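Local structure of Kcn28 (Kitasatospora, 6J32) at residues 58-63 against 93-98; 107-112 against 127-132; 136-141 against 182-187. The protein belongs to the erythromycin biosynthesis protein CIII-like family and has the GT-B fold, built from two Rossmann-like domains that each carry a parallel sheet. All coordinates share one frame; numbering follows the deposited sequence.

Interaction 1. Residues 58-63 against 93-98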
loop_
_atom_site.group_PDB
_atom_site.type_symbol
_atom_site.label_atom_id
_atom_site.label_comp_id
_atom_site.label_asym_id
_atom_site.label_seq_id
_atom_site.Cartn_x
_atom_site.Cartn_y
_atom_site.Cartn_z
ATOM N N VAL B 58 -1.184 -16.554 -4.299
ATOM C CA VAL B 58 0.190 -16.592 -3.802
ATOM C C VAL B 58 0.743 -15.175 -3.890
ATOM O O VAL B 58 1.193 -14.747 -4.960
ATOM C CB VAL B 58 1.051 -17.585 -4.599
ATOM C CG1 VAL B 58 2.492 -17.545 -4.119
ATOM C CG2 VAL B 58 0.485 -18.991 -4.478
ATOM N N PRO B 59 0.728 -14.410 -2.805
ATOM C CA PRO B 59 1.051 -12.985 -2.922
ATOM C C PRO B 59 2.539 -12.771 -3.114
ATOM O O PRO B 59 3.372 -13.472 -2.536
ATOM C CB PRO B 59 0.566 -12.400 -1.590
ATOM C CG PRO B 59 0.714 -13.545 -0.630
ATOM C CD PRO B 59 0.373 -14.788 -1.424
ATOM N N TYR B 60 2.862 -11.801 -3.961
ATOM C CA TYR B 60 4.206 -11.268 -4.076
ATOM C C TYR B 60 4.071 -9.772 -4.296
ATOM O O TYR B 60 3.040 -9.295 -4.773
ATOM C CB TYR B 60 5.018 -11.936 -5.209
ATOM C CG TYR B 60 4.684 -11.468 -6.613
ATOM C CD1 TYR B 60 5.214 -10.286 -7.125
ATOM C CD2 TYR B 60 3.866 -12.226 -7.439
ATOM C CE1 TYR B 60 4.912 -9.861 -8.407
ATOM C CE2 TYR B 60 3.564 -11.810 -8.726
ATOM C CZ TYR B 60 4.089 -10.630 -9.202
ATOM O OH TYR B 60 3.793 -10.217 -10.478
ATOM N N THR B 61 5.104 -9.029 -3.912
ATOM C CA THR B 61 5.086 -7.579 -4.037
ATOM C C THR B 61 5.553 -7.189 -5.430
ATOM O O THR B 61 6.692 -7.476 -5.812
ATOM C CB THR B 61 5.975 -6.930 -2.978
ATOM O OG1 THR B 61 5.474 -7.255 -1.675
ATOM C CG2 THR B 61 5.993 -5.426 -3.161
ATOM N N SER B 62 4.681 -6.523 -6.176
ATOM C CA SER B 62 5.001 -6.086 -7.524
ATOM C C SER B 62 5.602 -4.691 -7.482
ATOM O O SER B 62 5.157 -3.838 -6.708
ATOM C CB SER B 62 3.755 -6.093 -8.408
ATOM O OG SER B 62 4.019 -5.461 -9.650
ATOM N N ALA B 63 6.616 -4.462 -8.314
ATOM C CA ALA B 63 7.234 -3.148 -8.430
ATOM C C ALA B 63 6.678 -2.328 -9.585
ATOM O O ALA B 63 7.134 -1.200 -9.796
ATOM C CB ALA B 63 8.751 -3.286 -8.583
ATOM N N PRO B 93 12.913 -13.947 -7.042
ATOM C CA PRO B 93 13.134 -14.528 -5.706
ATOM C C PRO B 93 11.849 -14.728 -4.928
ATOM O O PRO B 93 11.753 -15.672 -4.133
ATOM C CB PRO B 93 14.057 -13.514 -5.017
ATOM C CG PRO B 93 13.892 -12.253 -5.770
ATOM C CD PRO B 93 13.582 -12.642 -7.183
ATOM N N GLN B 94 10.855 -13.860 -5.121
ATOM C CA GLN B 94 9.585 -14.053 -4.433
ATOM C C GLN B 94 8.874 -15.301 -4.935
ATOM O O GLN B 94 8.286 -16.047 -4.140
ATOM C CB GLN B 94 8.697 -12.825 -4.601
ATOM C CG GLN B 94 9.359 -11.530 -4.192
ATOM C CD GLN B 94 8.377 -10.385 -4.150
ATOM O OE1 GLN B 94 7.473 -10.364 -3.312
ATOM N NE2 GLN B 94 8.538 -9.426 -5.063
ATOM N N LEU B 95 8.916 -15.548 -6.251
ATOM C CA LEU B 95 8.333 -16.775 -6.787
ATOM C C LEU B 95 9.106 -18.006 -6.332
ATOM O O LEU B 95 8.502 -19.035 -6.007
ATOM C CB LEU B 95 8.278 -16.716 -8.315
ATOM C CG LEU B 95 7.434 -15.611 -8.953
ATOM C CD1 LEU B 95 7.571 -15.656 -10.462
ATOM C CD2 LEU B 95 5.972 -15.741 -8.539
ATOM N N ARG B 96 10.439 -17.922 -6.292
ATOM C CA ARG B 96 11.237 -19.068 -5.857
ATOM C C ARG B 96 10.935 -19.432 -4.412
ATOM O O ARG B 96 10.732 -20.607 -4.086
ATOM C CB ARG B 96 12.732 -18.796 -6.036
ATOM C CG ARG B 96 13.585 -20.039 -5.786
ATOM C CD ARG B 96 15.082 -19.779 -5.893
ATOM N NE ARG B 96 15.483 -19.361 -7.235
ATOM C CZ ARG B 96 15.678 -20.198 -8.256
ATOM N NH1 ARG B 96 15.496 -21.503 -8.093
ATOM N NH2 ARG B 96 16.046 -19.730 -9.443
ATOM N N ALA B 97 10.901 -18.435 -3.527
ATOM C CA ALA B 97 10.626 -18.720 -2.122
ATOM C C ALA B 97 9.245 -19.332 -1.944
ATOM O O ALA B 97 9.066 -20.254 -1.139
ATOM C CB ALA B 97 10.755 -17.443 -1.288
ATOM N N ALA B 98 8.257 -18.847 -2.699
ATOM C CA ALA B 98 6.892 -19.334 -2.530
ATOM C C ALA B 98 6.734 -20.766 -3.029
ATOM O O ALA B 98 5.998 -21.554 -2.424
ATOM C CB ALA B 98 5.908 -18.408 -3.243
#
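Gln94 sends CG out beside its own backbone N and then runs extended, which carries its amide from the helix to the backbone of Thr61. Tyr60 CG lies between its backbone N and carbonyl carbon (chi1 77°), which leads the ring away from the glutamine while CB stays against it, 3.8 Å from Gln94 CB. The amide meets Thr61 through both of its ends. Thr61 N gives its hydrogen to Gln94 OE1 at 2.8 Å, a nearly straight bond (164° at the hydrogen), and Gln94 NE2 returns one to Thr61 O, also at 2.8 Å and close to the amide plane. The Tyr60 ring stands perpendicular to this amide, with the two planes 89° apart. Its hydroxyl bonds to Ser14 O, while the OG1 of Thr61 turns to Pro44 O of the second subunit. Further along the helix the contact becomes apolar: Leu95 CD2 lies 4.2 Å from Tyr60 CD2, and Val58 CG1 meets Ala98 CB at 3.6 Å. The contact thus ties the chain leaving strand 56-59, at the border of the N-terminal sheet, to helix 77-99. Because Gln94 NE2 also bonds to Gly90 O one turn back, its amide is held at three points, which fixes its rotation; the glutamine pairs with the N-H and C=O of one residue, as a neighbouring strand could, using an uncharged amide.

Interaction 2. Residues 107-112 against 127-132; sequences FLYDVL and SIQISP
Leu108 and Ile128 lie side by side, with Leu108 CD2 3.8 Å from Ile128 CB; Ile130 extends this apolar patch, and Ile393 of helix 385-394 packs on both Leu108 and Ile128. The other sheet face carries the Tyr109 ring, brought across to the neighbouring strand by a first torsion of 64°. Gln129 CA sits over the ring's centre, 3.8 Å from the centroid and 13° off the normal, a CH-pi contact. Beyond CB the Gln129 chain runs extended past the ring, and its OE1 bonds to Ser188 OG. Val111 CG1 packs on Gln129 CD, and Val111 CG2 meets Pro132 CD at 3.7 Å. The strands pair in parallel: Ile128 N bonds to Phe107 O at 2.8 Å, Tyr109 N to Ile128 O at 3.1 Å, and Ile130 N to Tyr109 O at 2.7 Å. The Val111 N bond to Ile130 O is weak. At the polar edge Leu112 N meets Asp110 OD2 from above the carboxylate plane at 2.8 Å, an Asx turn. The pairing joins two strands of a beta-alpha-beta unit in the N-terminal Rossmann-like domain; their buried peptide groups bond to one another, and the Asp110 carboxylate is tied to its own backbone.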
loop_
_atom_site.group_PDB
_atom_site.type_symbol
_atom_site.label_atom_id
_atom_site.label_comp_id
_atom_site.label_asym_id
_atom_site.label_seq_id
_atom_site.Cartn_x
_atom_site.Cartn_y
_atom_site.Cartn_z
ATOM N N PHE B 107 3.970 -24.299 -15.165
ATOM C CA PHE B 107 3.931 -22.871 -14.872
ATOM C C PHE B 107 3.207 -22.155 -16.005
ATOM O O PHE B 107 3.624 -22.246 -17.166
ATOM C CB PHE B 107 5.340 -22.298 -14.703
ATOM C CG PHE B 107 5.779 -22.160 -13.270
ATOM C CD1 PHE B 107 5.159 -21.253 -12.426
ATOM C CD2 PHE B 107 6.842 -22.900 -12.783
ATOM C CE1 PHE B 107 5.569 -21.113 -11.113
ATOM C CE2 PHE B 107 7.260 -22.762 -11.469
ATOM C CZ PHE B 107 6.623 -21.867 -10.636
ATOM N N LEU B 108 2.128 -21.454 -15.670
ATOM C CA LEU B 108 1.463 -20.537 -16.583
ATOM C C LEU B 108 1.872 -19.123 -16.202
ATOM O O LEU B 108 1.810 -18.755 -15.024
ATOM C CB LEU B 108 -0.056 -20.672 -16.499
ATOM C CG LEU B 108 -0.735 -22.023 -16.713
ATOM C CD1 LEU B 108 -2.237 -21.835 -16.634
ATOM C CD2 LEU B 108 -0.346 -22.619 -18.053
ATOM N N TYR B 109 2.268 -18.324 -17.190
ATOM C CA TYR B 109 2.751 -16.988 -16.885
ATOM C C TYR B 109 2.323 -15.997 -17.953
ATOM O O TYR B 109 2.406 -16.277 -19.150
ATOM C CB TYR B 109 4.284 -16.971 -16.728
ATOM C CG TYR B 109 5.077 -17.319 -17.975
ATOM C CD1 TYR B 109 5.345 -18.640 -18.310
ATOM C CD2 TYR B 109 5.574 -16.323 -18.805
ATOM C CE1 TYR B 109 6.076 -18.956 -19.441
ATOM C CE2 TYR B 109 6.301 -16.630 -19.935
ATOM C CZ TYR B 109 6.550 -17.948 -20.251
ATOM O OH TYR B 109 7.277 -18.253 -21.384
ATOM N N ASP B 110 1.880 -14.829 -17.497
ATOM C CA ASP B 110 1.610 -13.698 -18.367
ATOM C C ASP B 110 2.903 -13.246 -19.045
ATOM O O ASP B 110 4.009 -13.564 -18.601
ATOM C CB ASP B 110 1.010 -12.560 -17.538
ATOM C CG ASP B 110 0.758 -11.309 -18.343
ATOM O OD1 ASP B 110 -0.258 -11.249 -19.068
ATOM O OD2 ASP B 110 1.594 -10.387 -18.252
ATOM N N VAL B 111 2.755 -12.495 -20.143
ATOM C CA VAL B 111 3.923 -12.037 -20.894
ATOM C C VAL B 111 4.862 -11.216 -20.014
ATOM O O VAL B 111 6.081 -11.218 -20.227
ATOM C CB VAL B 111 3.488 -11.240 -22.139
ATOM C CG1 VAL B 111 2.931 -12.173 -23.205
ATOM C CG2 VAL B 111 2.454 -10.190 -21.763
ATOM N N LEU B 112 4.328 -10.515 -19.014
ATOM C CA LEU B 112 5.161 -9.716 -18.126
ATOM C C LEU B 112 5.665 -10.489 -16.916
ATOM O O LEU B 112 6.386 -9.918 -16.096
ATOM C CB LEU B 112 4.401 -8.472 -17.643
ATOM C CG LEU B 112 4.114 -7.364 -18.659
ATOM C CD1 LEU B 112 3.457 -6.178 -17.975
ATOM C CD2 LEU B 112 5.386 -6.931 -19.375
ATOM N N SER B 127 6.599 -24.808 -19.018
ATOM C CA SER B 127 5.993 -23.499 -18.841
ATOM C C SER B 127 5.223 -23.116 -20.098
ATOM O O SER B 127 5.591 -23.496 -21.213
ATOM C CB SER B 127 7.039 -22.424 -18.522
ATOM O OG SER B 127 7.850 -22.157 -19.648
ATOM N N ILE B 128 4.136 -22.370 -19.902
ATOM C CA ILE B 128 3.284 -21.901 -20.989
ATOM C C ILE B 128 3.037 -20.414 -20.788
ATOM O O ILE B 128 2.566 -19.997 -19.725
ATOM C CB ILE B 128 1.951 -22.662 -21.052
ATOM C CG1 ILE B 128 2.196 -24.160 -21.249
ATOM C CG2 ILE B 128 1.091 -22.117 -22.177
ATOM C CD1 ILE B 128 0.935 -24.991 -21.229
ATOM N N GLN B 129 3.357 -19.620 -21.801
ATOM C CA GLN B 129 3.096 -18.190 -21.769
ATOM C C GLN B 129 1.639 -17.905 -22.120
ATOM O O GLN B 129 1.080 -18.504 -23.044
ATOM C CB GLN B 129 4.023 -17.474 -22.744
ATOM C CG GLN B 129 3.895 -15.971 -22.758
ATOM C CD GLN B 129 4.613 -15.360 -23.944
ATOM O OE1 GLN B 129 4.139 -15.446 -25.076
ATOM N NE2 GLN B 129 5.772 -14.761 -23.695
ATOM N N ILE B 130 1.026 -16.989 -21.371
ATOM C CA ILE B 130 -0.347 -16.547 -21.599
ATOM C C ILE B 130 -0.285 -15.100 -22.074
ATOM O O ILE B 130 -0.060 -14.182 -21.280
ATOM C CB ILE B 130 -1.214 -16.680 -20.343
ATOM C CG1 ILE B 130 -1.126 -18.090 -19.756
ATOM C CG2 ILE B 130 -2.660 -16.332 -20.662
ATOM C CD1 ILE B 130 -1.782 -19.161 -20.619
ATOM N N SER B 131 -0.498 -14.885 -23.372
ATOM C CA SER B 131 -0.433 -13.545 -23.942
ATOM C C SER B 131 -1.825 -12.933 -23.969
ATOM O O SER B 131 -2.711 -13.477 -24.640
ATOM C CB SER B 131 0.140 -13.585 -25.347
ATOM O OG SER B 131 0.186 -12.289 -25.915
ATOM N N PRO B 132 -2.064 -11.817 -23.273
ATOM C CA PRO B 132 -3.410 -11.228 -23.258
ATOM C C PRO B 132 -3.762 -10.458 -24.518
ATOM O O PRO B 132 -4.917 -10.031 -24.658
ATOM C CB PRO B 132 -3.358 -10.299 -22.041
ATOM C CG PRO B 132 -1.932 -9.855 -22.012
ATOM C CD PRO B 132 -1.131 -11.072 -22.411
#

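Interaction 3. Residues 136-141 against 182-187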
loop_
_atom_site.group_PDB
_atom_site.type_symbol
_atom_site.label_atom_id
_atom_site.label_comp_id
_atom_site.label_asym_id
_atom_site.label_seq_id
_atom_site.Cartn_x
_atom_site.Cartn_y
_atom_site.Cartn_z
ATOM N N MET B 136 4.470 -10.374 -30.750
ATOM C CA MET B 136 5.332 -9.772 -31.753
ATOM C C MET B 136 5.839 -10.852 -32.695
ATOM O O MET B 136 6.489 -11.801 -32.235
ATOM C CB MET B 136 6.509 -9.075 -31.097
ATOM C CG MET B 136 6.172 -7.749 -30.446
ATOM S SD MET B 136 7.616 -7.004 -29.662
ATOM C CE MET B 136 8.352 -8.446 -28.894
ATOM N N PRO B 137 5.559 -10.771 -33.994
ATOM C CA PRO B 137 6.086 -11.782 -34.912
ATOM C C PRO B 137 7.602 -11.703 -34.951
ATOM O O PRO B 137 8.199 -10.641 -34.765
ATOM C CB PRO B 137 5.468 -11.402 -36.261
ATOM C CG PRO B 137 4.250 -10.614 -35.908
ATOM C CD PRO B 137 4.619 -9.856 -34.664
ATOM N N GLU B 138 8.225 -12.848 -35.210
ATOM C CA GLU B 138 9.680 -12.942 -35.179
ATOM C C GLU B 138 10.342 -12.269 -36.377
ATOM O O GLU B 138 11.523 -12.505 -36.656
ATOM C CB GLU B 138 10.110 -14.391 -34.984
ATOM C CG GLU B 138 10.856 -14.580 -33.643
ATOM C CD GLU B 138 9.969 -14.409 -32.393
ATOM O OE1 GLU B 138 9.106 -13.504 -32.348
ATOM O OE2 GLU B 138 10.148 -15.182 -31.431
ATOM N N LYS B 139 9.576 -11.474 -37.124
ATOM C CA LYS B 139 10.159 -10.557 -38.094
ATOM C C LYS B 139 10.219 -9.121 -37.592
ATOM O O LYS B 139 11.103 -8.372 -38.010
ATOM C CB LYS B 139 9.373 -10.606 -39.419
ATOM C CG LYS B 139 8.799 -9.271 -39.894
ATOM C CD LYS B 139 7.382 -9.045 -39.382
ATOM C CE LYS B 139 6.827 -7.720 -39.877
ATOM N NZ LYS B 139 6.830 -7.651 -41.363
ATOM N N TYR B 140 9.319 -8.726 -36.683
ATOM C CA TYR B 140 9.374 -7.379 -36.120
ATOM C C TYR B 140 10.583 -7.195 -35.207
ATOM O O TYR B 140 11.126 -6.087 -35.124
ATOM C CB TYR B 140 8.079 -7.076 -35.360
ATOM C CG TYR B 140 7.912 -5.645 -34.875
ATOM C CD1 TYR B 140 7.192 -4.714 -35.619
ATOM C CD2 TYR B 140 8.446 -5.235 -33.658
ATOM C CE1 TYR B 140 7.025 -3.412 -35.171
ATOM C CE2 TYR B 140 8.285 -3.937 -33.205
ATOM C CZ TYR B 140 7.574 -3.031 -33.964
ATOM O OH TYR B 140 7.412 -1.740 -33.514
ATOM N N ARG B 141 11.010 -8.253 -34.509
ATOM C CA ARG B 141 12.221 -8.167 -33.696
ATOM C C ARG B 141 13.456 -7.933 -34.554
ATOM O O ARG B 141 14.284 -7.069 -34.244
ATOM C CB ARG B 141 12.388 -9.416 -32.836
ATOM C CG ARG B 141 11.232 -9.686 -31.915
ATOM C CD ARG B 141 11.187 -8.551 -30.902
ATOM N NE ARG B 141 12.441 -8.435 -30.162
ATOM C CZ ARG B 141 12.898 -9.324 -29.287
ATOM N NH1 ARG B 141 12.209 -10.424 -29.027
ATOM N NH2 ARG B 141 14.055 -9.111 -28.678
ATOM N N VAL B 182 11.483 -14.160 -22.940
ATOM C CA VAL B 182 10.503 -13.066 -22.921
ATOM C C VAL B 182 9.632 -13.206 -24.166
ATOM O O VAL B 182 8.405 -13.314 -24.065
ATOM C CB VAL B 182 11.102 -11.645 -22.837
ATOM C CG1 VAL B 182 10.044 -10.604 -23.164
ATOM C CG2 VAL B 182 11.641 -11.354 -21.443
ATOM N N ASN B 183 10.255 -13.205 -25.344
ATOM C CA ASN B 183 9.522 -13.134 -26.603
ATOM C C ASN B 183 9.550 -14.420 -27.420
ATOM O O ASN B 183 8.939 -14.462 -28.491
ATOM C CB ASN B 183 10.060 -11.975 -27.447
ATOM C CG ASN B 183 9.949 -10.647 -26.732
ATOM O OD1 ASN B 183 8.890 -10.300 -26.212
ATOM N ND2 ASN B 183 11.051 -9.905 -26.678
ATOM N N LEU B 184 10.227 -15.468 -26.955
ATOM C CA LEU B 184 10.254 -16.763 -27.640
ATOM C C LEU B 184 9.998 -17.876 -26.626
ATOM O O LEU B 184 10.901 -18.646 -26.284
ATOM C CB LEU B 184 11.589 -16.967 -28.359
ATOM C CG LEU B 184 11.755 -18.113 -29.359
ATOM C CD1 LEU B 184 10.990 -17.822 -30.638
ATOM C CD2 LEU B 184 13.228 -18.361 -29.660
ATOM N N PRO B 185 8.773 -17.979 -26.117
ATOM C CA PRO B 185 8.467 -19.016 -25.125
ATOM C C PRO B 185 8.493 -20.408 -25.741
ATOM O O PRO B 185 8.495 -20.586 -26.958
ATOM C CB PRO B 185 7.065 -18.640 -24.642
ATOM C CG PRO B 185 6.467 -17.916 -25.797
ATOM C CD PRO B 185 7.594 -17.153 -26.427
ATOM N N GLU B 186 8.529 -21.414 -24.865
ATOM C CA GLU B 186 8.400 -22.794 -25.322
ATOM C C GLU B 186 7.051 -23.000 -25.990
ATOM O O GLU B 186 6.965 -23.429 -27.145
ATOM C CB GLU B 186 8.542 -23.760 -24.143
ATOM C CG GLU B 186 9.857 -23.699 -23.399
ATOM C CD GLU B 186 9.832 -24.530 -22.127
ATOM O OE1 GLU B 186 10.816 -24.475 -21.360
ATOM O OE2 GLU B 186 8.815 -25.216 -21.879
ATOM N N ARG B 187 5.983 -22.683 -25.266
ATOM C CA ARG B 187 4.615 -22.762 -25.750
ATOM C C ARG B 187 3.907 -21.497 -25.293
ATOM O O ARG B 187 4.237 -20.935 -24.246
ATOM C CB ARG B 187 3.898 -24.012 -25.212
ATOM C CG ARG B 187 4.814 -25.225 -25.068
ATOM C CD ARG B 187 4.061 -26.541 -25.016
ATOM N NE ARG B 187 4.972 -27.683 -25.096
ATOM C CZ ARG B 187 5.375 -28.252 -26.230
ATOM N NH1 ARG B 187 4.951 -27.788 -27.398
ATOM N NH2 ARG B 187 6.204 -29.288 -26.196
#
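Arg141 and Asn183 cross at about a right angle, joining two connections of the N-terminal Rossmann-like domain of the GT-B fold: the loop and short helix that follow strand 127-131, and the end of helix 180-183. The arginine chain is bent at chi2 and chi3 (-66° and -58°), which brings the guanidinium beside Asn183, its plane 73° from that of the amide. As modelled, Asn183 ND2 lies over one face of the guanidinium, too close to be trusted in detail; ND2 and Arg141 NH1 are both donors, and the pair is not a hydrogen bond. Glu138 comes in from the same loop, and its OE2 stops 3.3 Å from Asn183 O. These are two acceptors, not a hydrogen bond, and the still closer approach of this carboxylate to Leu184 is also uncertain. Leu184 is where the chain leaves helical geometry, and Leu184 O accepts from Arg117 NH1. On the loop side, Tyr140 N bonds to Pro137 O at 2.9 Å within the turn that leads into helix 140-143. Met136 crosses the asparagine obliquely, with its CE methyl 3.5 Å from Asn183 CG and 3.3 Å from Asn183 OD1.

Overall arrangement
Interaction 2 is the buried one, interaction 1 is partly buried and interaction 3 lies at the surface. Interactions 1 and 2 both reach the N-terminal sheet, one at its bordering strand and the other well inside it; helix 77-99 leads on to strand 106-110, and the nearest atoms of the two contacts are about 6 Å apart. Interactions 2 and 3 touch directly: Arg187 continues the sheet beside Gln129, and Pro185 packs on Tyr109. Chemistry follows position. Parallel peptide pairing between two packed faces serves the core, a glutamine amide of helix 77-99 holds the chain just beyond the border strand, and interaction 3 has a few side-chain approaches, some doubtful, without cross-segment hydrogen bonds.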